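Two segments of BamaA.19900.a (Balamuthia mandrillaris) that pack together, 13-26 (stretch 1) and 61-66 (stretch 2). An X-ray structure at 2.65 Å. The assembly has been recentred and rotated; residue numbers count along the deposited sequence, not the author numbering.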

ATOM      1  N   GLU A  13      39.741   0.645 -16.970  1.00103.45           N
ATOM      2  CA  GLU A  13      40.307   1.977 -16.766  1.00106.77           C
ATOM      3  C   GLU A  13      39.577   2.746 -15.658  1.00100.59           C
ATOM      4  O   GLU A  13      38.431   3.160 -15.838  1.00100.29           O
ATOM      5  CB  GLU A  13      40.263   2.776 -18.072  1.00104.40           C
ATOM      6  N   LEU A  14      40.245   2.928 -14.518  1.00 80.44           N
ATOM      7  CA  LEU A  14      39.719   3.692 -13.395  1.00 70.82           C
ATOM      8  C   LEU A  14      40.329   5.089 -13.359  1.00 70.09           C
ATOM      9  O   LEU A  14      41.392   5.341 -13.929  1.00 74.83           O
ATOM     10  CB  LEU A  14      39.994   2.979 -12.069  1.00 63.60           C
ATOM     11  CG  LEU A  14      39.251   1.668 -11.813  1.00 60.77           C
ATOM     12  CD1 LEU A  14      39.446   1.222 -10.377  1.00 55.74           C
ATOM     13  CD2 LEU A  14      37.778   1.807 -12.135  1.00 59.57           C
ATOM     14  N   SER A  15      39.652   5.997 -12.661  1.00 63.78           N
ATOM     15  CA  SER A  15      40.075   7.389 -12.644  1.00 58.95           C
ATOM     16  C   SER A  15      41.280   7.591 -11.721  1.00 62.73           C
ATOM     17  O   SER A  15      41.666   6.712 -10.942  1.00 62.82           O
ATOM     18  CB  SER A  15      38.924   8.285 -12.202  1.00 57.04           C
ATOM     19  OG  SER A  15      38.633   8.086 -10.829  1.00 59.94           O
ATOM     20  N   GLN A  16      41.874   8.784 -11.810  1.00 64.74           N
ATOM     21  CA  GLN A  16      43.013   9.115 -10.957  1.00 60.24           C
ATOM     22  C   GLN A  16      42.611   9.137  -9.486  1.00 60.46           C
ATOM     23  O   GLN A  16      43.311   8.580  -8.630  1.00 60.16           O
ATOM     24  CB  GLN A  16      43.608  10.461 -11.376  1.00 65.58           C
ATOM     25  N   GLU A  17      41.477   9.777  -9.172  1.00 61.12           N
ATOM     26  CA  GLU A  17      41.061   9.921  -7.777  1.00 57.88           C
ATOM     27  C   GLU A  17      40.801   8.564  -7.137  1.00 57.47           C
ATOM     28  O   GLU A  17      41.197   8.322  -5.991  1.00 54.46           O
ATOM     29  CB  GLU A  17      39.817  10.803  -7.687  1.00 54.51           C
ATOM     30  N   VAL A  18      40.147   7.661  -7.871  1.00 57.81           N
ATOM     31  CA  VAL A  18      39.889   6.316  -7.361  1.00 54.99           C
ATOM     32  C   VAL A  18      41.192   5.539  -7.217  1.00 55.81           C
ATOM     33  O   VAL A  18      41.438   4.883  -6.197  1.00 55.10           O
ATOM     34  CB  VAL A  18      38.898   5.588  -8.287  1.00 54.27           C
ATOM     35  CG1 VAL A  18      38.815   4.110  -7.938  1.00 51.04           C
ATOM     36  CG2 VAL A  18      37.538   6.247  -8.202  1.00 49.30           C
ATOM     37  N   THR A  19      42.040   5.591  -8.242  1.00 54.33           N
ATOM     38  CA  THR A  19      43.327   4.907  -8.172  1.00 55.87           C
ATOM     39  C   THR A  19      44.140   5.370  -6.968  1.00 57.51           C
ATOM     40  O   THR A  19      44.635   4.547  -6.189  1.00 57.39           O
ATOM     41  CB  THR A  19      44.103   5.125  -9.469  1.00 57.27           C
ATOM     42  OG1 THR A  19      43.603   4.234 -10.471  1.00 59.38           O
ATOM     43  CG2 THR A  19      45.574   4.868  -9.260  1.00 59.05           C
ATOM     44  N   GLN A  20      44.279   6.689  -6.785  1.00 57.19           N
ATOM     45  CA  GLN A  20      45.050   7.181  -5.645  1.00 56.50           C
ATOM     46  C   GLN A  20      44.413   6.758  -4.325  1.00 54.92           C
ATOM     47  O   GLN A  20      45.121   6.393  -3.377  1.00 57.63           O
ATOM     48  CB  GLN A  20      45.206   8.704  -5.718  1.00 52.80           C
ATOM     49  N   THR A  21      43.078   6.750  -4.255  1.00 53.05           N
ATOM     50  CA  THR A  21      42.399   6.418  -3.003  1.00 53.34           C
ATOM     51  C   THR A  21      42.613   4.958  -2.617  1.00 56.00           C
ATOM     52  O   THR A  21      42.898   4.648  -1.452  1.00 55.50           O
ATOM     53  CB  THR A  21      40.904   6.726  -3.110  1.00 52.13           C
ATOM     54  OG1 THR A  21      40.722   8.134  -3.296  1.00 57.43           O
ATOM     55  CG2 THR A  21      40.180   6.303  -1.844  1.00 49.12           C
ATOM     56  N   LEU A  22      42.470   4.040  -3.576  1.00 53.59           N
ATOM     57  CA  LEU A  22      42.637   2.626  -3.256  1.00 51.26           C
ATOM     58  C   LEU A  22      44.071   2.306  -2.846  1.00 53.12           C
ATOM     59  O   LEU A  22      44.297   1.365  -2.080  1.00 50.57           O
ATOM     60  CB  LEU A  22      42.208   1.766  -4.441  1.00 48.33           C
ATOM     61  CG  LEU A  22      40.741   1.982  -4.813  1.00 50.05           C
ATOM     62  CD1 LEU A  22      40.397   1.266  -6.102  1.00 45.82           C
ATOM     63  CD2 LEU A  22      39.834   1.531  -3.675  1.00 49.82           C
ATOM     64  N   LYS A  23      45.052   3.072  -3.338  1.00 53.94           N
ATOM     65  CA  LYS A  23      46.419   2.883  -2.860  1.00 52.60           C
ATOM     66  C   LYS A  23      46.525   3.236  -1.384  1.00 52.32           C
ATOM     67  O   LYS A  23      47.206   2.543  -0.621  1.00 54.74           O
ATOM     68  CB  LYS A  23      47.408   3.717  -3.676  1.00 54.16           C
ATOM     69  CG  LYS A  23      47.499   3.344  -5.149  1.00 57.80           C
ATOM     70  CD  LYS A  23      48.679   4.033  -5.835  1.00 59.71           C
ATOM     71  CE  LYS A  23      48.546   3.960  -7.353  1.00 61.33           C
ATOM     72  NZ  LYS A  23      49.862   4.112  -8.021  1.00 70.07           N
ATOM     73  N   GLN A  24      45.844   4.303  -0.958  1.00 51.90           N
ATOM     74  CA  GLN A  24      45.855   4.657   0.457  1.00 52.93           C
ATOM     75  C   GLN A  24      45.164   3.588   1.299  1.00 52.18           C
ATOM     76  O   GLN A  24      45.599   3.292   2.416  1.00 55.45           O
ATOM     77  CB  GLN A  24      45.194   6.024   0.666  1.00 57.75           C
ATOM     78  CG  GLN A  24      45.991   7.221   0.121  1.00 61.13           C
ATOM     79  CD  GLN A  24      45.237   8.550   0.232  1.00 69.53           C
ATOM     80  OE1 GLN A  24      44.059   8.655  -0.133  1.00 65.59           O
ATOM     81  NE2 GLN A  24      45.922   9.572   0.737  1.00 76.36           N
ATOM     82  N   TRP A  25      44.098   2.982   0.771  1.00 52.04           N
ATOM     83  CA  TRP A  25      43.323   2.017   1.547  1.00 49.78           C
ATOM     84  C   TRP A  25      44.124   0.762   1.863  1.00 53.08           C
ATOM     85  O   TRP A  25      44.064   0.246   2.986  1.00 55.47           O
ATOM     86  CB  TRP A  25      42.055   1.629   0.789  1.00 49.64           C
ATOM     87  CG  TRP A  25      40.935   2.599   0.924  1.00 51.49           C
ATOM     88  CD1 TRP A  25      41.001   3.869   1.423  1.00 50.42           C
ATOM     89  CD2 TRP A  25      39.569   2.375   0.568  1.00 50.28           C
ATOM     90  NE1 TRP A  25      39.756   4.452   1.394  1.00 50.87           N
ATOM     91  CE2 TRP A  25      38.859   3.560   0.871  1.00 49.96           C
ATOM     92  CE3 TRP A  25      38.874   1.291   0.017  1.00 45.18           C
ATOM     93  CZ2 TRP A  25      37.489   3.692   0.641  1.00 46.84           C
ATOM     94  CZ3 TRP A  25      37.516   1.422  -0.210  1.00 45.50           C
ATOM     95  CH2 TRP A  25      36.836   2.616   0.103  1.00 47.56           C
ATOM     96  N   ARG A  26      44.873   0.252   0.884  1.00 51.34           N
ATOM     97  CA  ARG A  26      45.415  -1.096   0.965  1.00 49.62           C
ATOM     98  C   ARG A  26      46.592  -1.235   1.926  1.00 54.53           C
ATOM     99  O   ARG A  26      46.992  -2.370   2.211  1.00 52.37           O
ATOM    100  CB  ARG A  26      45.830  -1.557  -0.424  1.00 47.44           C
ATOM    101  CG  ARG A  26      46.994  -0.791  -0.986  1.00 46.87           C
ATOM    102  CD  ARG A  26      47.152  -1.118  -2.436  1.00 47.35           C
ATOM    103  NE  ARG A  26      48.385  -0.597  -2.998  1.00 51.06           N
ATOM    104  CZ  ARG A  26      48.543  -0.316  -4.285  1.00 51.53           C
ATOM    105  NH1 ARG A  26      47.529  -0.498  -5.122  1.00 48.98           N
ATOM    106  NH2 ARG A  26      49.706   0.155  -4.727  1.00 50.88           N
ATOM    107  N   PHE A  61      31.505   7.182   0.922  1.00 56.34           N
ATOM    108  CA  PHE A  61      31.927   6.045   0.114  1.00 51.42           C
ATOM    109  C   PHE A  61      32.671   6.546  -1.116  1.00 48.84           C
ATOM    110  O   PHE A  61      32.705   7.741  -1.410  1.00 49.95           O
ATOM    111  CB  PHE A  61      30.743   5.157  -0.290  1.00 51.97           C
ATOM    112  CG  PHE A  61      29.666   5.878  -1.046  1.00 47.42           C
ATOM    113  CD1 PHE A  61      29.832   6.214  -2.379  1.00 45.94           C
ATOM    114  CD2 PHE A  61      28.479   6.211  -0.424  1.00 50.37           C
ATOM    115  CE1 PHE A  61      28.839   6.895  -3.074  1.00 48.15           C
ATOM    116  CE2 PHE A  61      27.474   6.882  -1.115  1.00 50.11           C
ATOM    117  CZ  PHE A  61      27.655   7.227  -2.440  1.00 43.54           C
ATOM    118  N   LEU A  62      33.245   5.598  -1.848  1.00 46.53           N
ATOM    119  CA  LEU A  62      34.041   5.865  -3.038  1.00 46.04           C
ATOM    120  C   LEU A  62      33.319   5.282  -4.248  1.00 48.07           C
ATOM    121  O   LEU A  62      33.194   4.057  -4.371  1.00 46.98           O
ATOM    122  CB  LEU A  62      35.432   5.254  -2.881  1.00 45.52           C
ATOM    123  CG  LEU A  62      36.333   5.337  -4.107  1.00 49.25           C
ATOM    124  CD1 LEU A  62      36.803   6.771  -4.304  1.00 43.36           C
ATOM    125  CD2 LEU A  62      37.499   4.368  -3.985  1.00 45.30           C
ATOM    126  N   GLN A  63      32.839   6.142  -5.143  1.00 49.35           N
ATOM    127  CA  GLN A  63      32.238   5.647  -6.374  1.00 48.55           C
ATOM    128  C   GLN A  63      33.354   5.287  -7.342  1.00 46.64           C
ATOM    129  O   GLN A  63      34.169   6.142  -7.689  1.00 49.67           O
ATOM    130  CB  GLN A  63      31.298   6.675  -7.000  1.00 49.11           C
ATOM    131  CG  GLN A  63      30.702   6.180  -8.340  1.00 54.05           C
ATOM    132  CD  GLN A  63      29.420   6.895  -8.736  1.00 58.41           C
ATOM    133  OE1 GLN A  63      28.402   6.776  -8.055  1.00 55.54           O
ATOM    134  NE2 GLN A  63      29.464   7.646  -9.843  1.00 59.55           N
ATOM    135  N   VAL A  64      33.398   4.031  -7.780  1.00 47.01           N
ATOM    136  CA  VAL A  64      34.500   3.616  -8.641  1.00 50.02           C
ATOM    137  C   VAL A  64      34.065   3.561 -10.101  1.00 53.78           C
ATOM    138  O   VAL A  64      34.876   3.830 -10.993  1.00 60.81           O
ATOM    139  CB  VAL A  64      35.109   2.270  -8.203  1.00 44.42           C
ATOM    140  CG1 VAL A  64      35.206   2.190  -6.691  1.00 46.08           C
ATOM    141  CG2 VAL A  64      34.334   1.115  -8.760  1.00 45.40           C
ATOM    142  N   LEU A  65      32.803   3.229 -10.376  1.00 49.35           N
ATOM    143  CA  LEU A  65      32.414   3.181 -11.778  1.00 51.58           C
ATOM    144  C   LEU A  65      30.910   3.320 -11.943  1.00 49.01           C
ATOM    145  O   LEU A  65      30.128   2.852 -11.115  1.00 51.00           O
ATOM    146  CB  LEU A  65      32.896   1.890 -12.445  1.00 56.21           C
ATOM    147  CG  LEU A  65      33.346   2.112 -13.902  1.00 58.74           C
ATOM    148  CD1 LEU A  65      34.001   3.487 -14.083  1.00 54.23           C
ATOM    149  CD2 LEU A  65      34.302   1.016 -14.351  1.00 57.75           C
ATOM    150  N   LYS A  66      30.526   3.974 -13.033  1.00 49.70           N
ATOM    151  CA  LYS A  66      29.150   4.031 -13.496  1.00 50.50           C
ATOM    152  C   LYS A  66      29.127   3.711 -14.985  1.00 52.98           C
ATOM    153  O   LYS A  66      30.105   3.940 -15.702  1.00 54.67           O
ATOM    154  CB  LYS A  66      28.505   5.407 -13.237  1.00 55.03           C
ATOM    155  CG  LYS A  66      29.070   6.560 -14.058  1.00 58.85           C
ATOM    156  CD  LYS A  66      28.163   7.795 -13.965  1.00 61.93           C
ATOM    157  CE  LYS A  66      28.652   8.926 -14.864  1.00 69.81           C
ATOM    158  NZ  LYS A  66      27.559   9.898 -15.221  1.00 74.63           N
TER

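A helix that begins at Q16 packs against the strand that begins at L62, their N-to-C directions 134° apart and their axes 8.8 Å apart at closest approach. No hydrogen bond crosses between the two stretches; apolar side-chain packing joins them and buries 356 Å², summed over both sides. L14, in the loop before the helix, makes the first contact. Its CA-to-CB bond points sideways, but the m,t rotamer brings the end of the side chain nearer the strand, with L14 CD2 3.7 Å from V64 O and 4.2 Å from L65 CD2. L65 likewise starts sideways and comes nearer at its tip, so the two leucines meet by their methyl groups. S15 is the N-cap: its side chain, in the p rotamer, accepts a weak, nearly straight hydrogen bond from the first turn, V18 N to S15 OG at 3.4 Å. A short polar side chain suits this place, where the backbone NH groups of the first turn lack helical carbonyl partners. V18 lies at the closest register of the two backbones, V18 CA and V64 CA being 6.2 Å apart. Buried and pointing toward the strand, it is compact enough for this narrow gap, and its two methyls spread over the strand: V18 CG2 lies 3.4 Å from Q63 O, 4.0 Å from L62 CD1 and 4.0 Å from V64 CA, and V18 CG1 lies 4.1 Å from V64 CB. The contact with Q63 is thus to its backbone, as its own CA-to-CB bond points away from the helix. T21, a turn after V18, again points toward the strand. Its hydroxyl is turned back to its own helix, T21 OG1 donating to E17 O at 2.7 Å, which satisfies the polar group and leaves the methyl for packing, T21 CG2 to L62 CD2 at 3.9 Å. L22 leaves its helix sideways, yet its m,t side chain reaches the same methyl, with L22 CD2 3.7 Å from L62 CD2. W25 completes the helical side; its CA-to-CB bond points toward the strand, and the long indole places W25 CH2 4.2 Å from L62 CB, an oblique approach to the ring. L62 is therefore the hub of the contact: pointing toward the helix, it touches V18, T21, L22 and W25 and has 102 Å² covered, the largest area of any residue here. Both methyls of its branched t,p side chain pack against V18 and T21; CD2 also meets L22, and CB meets the indole.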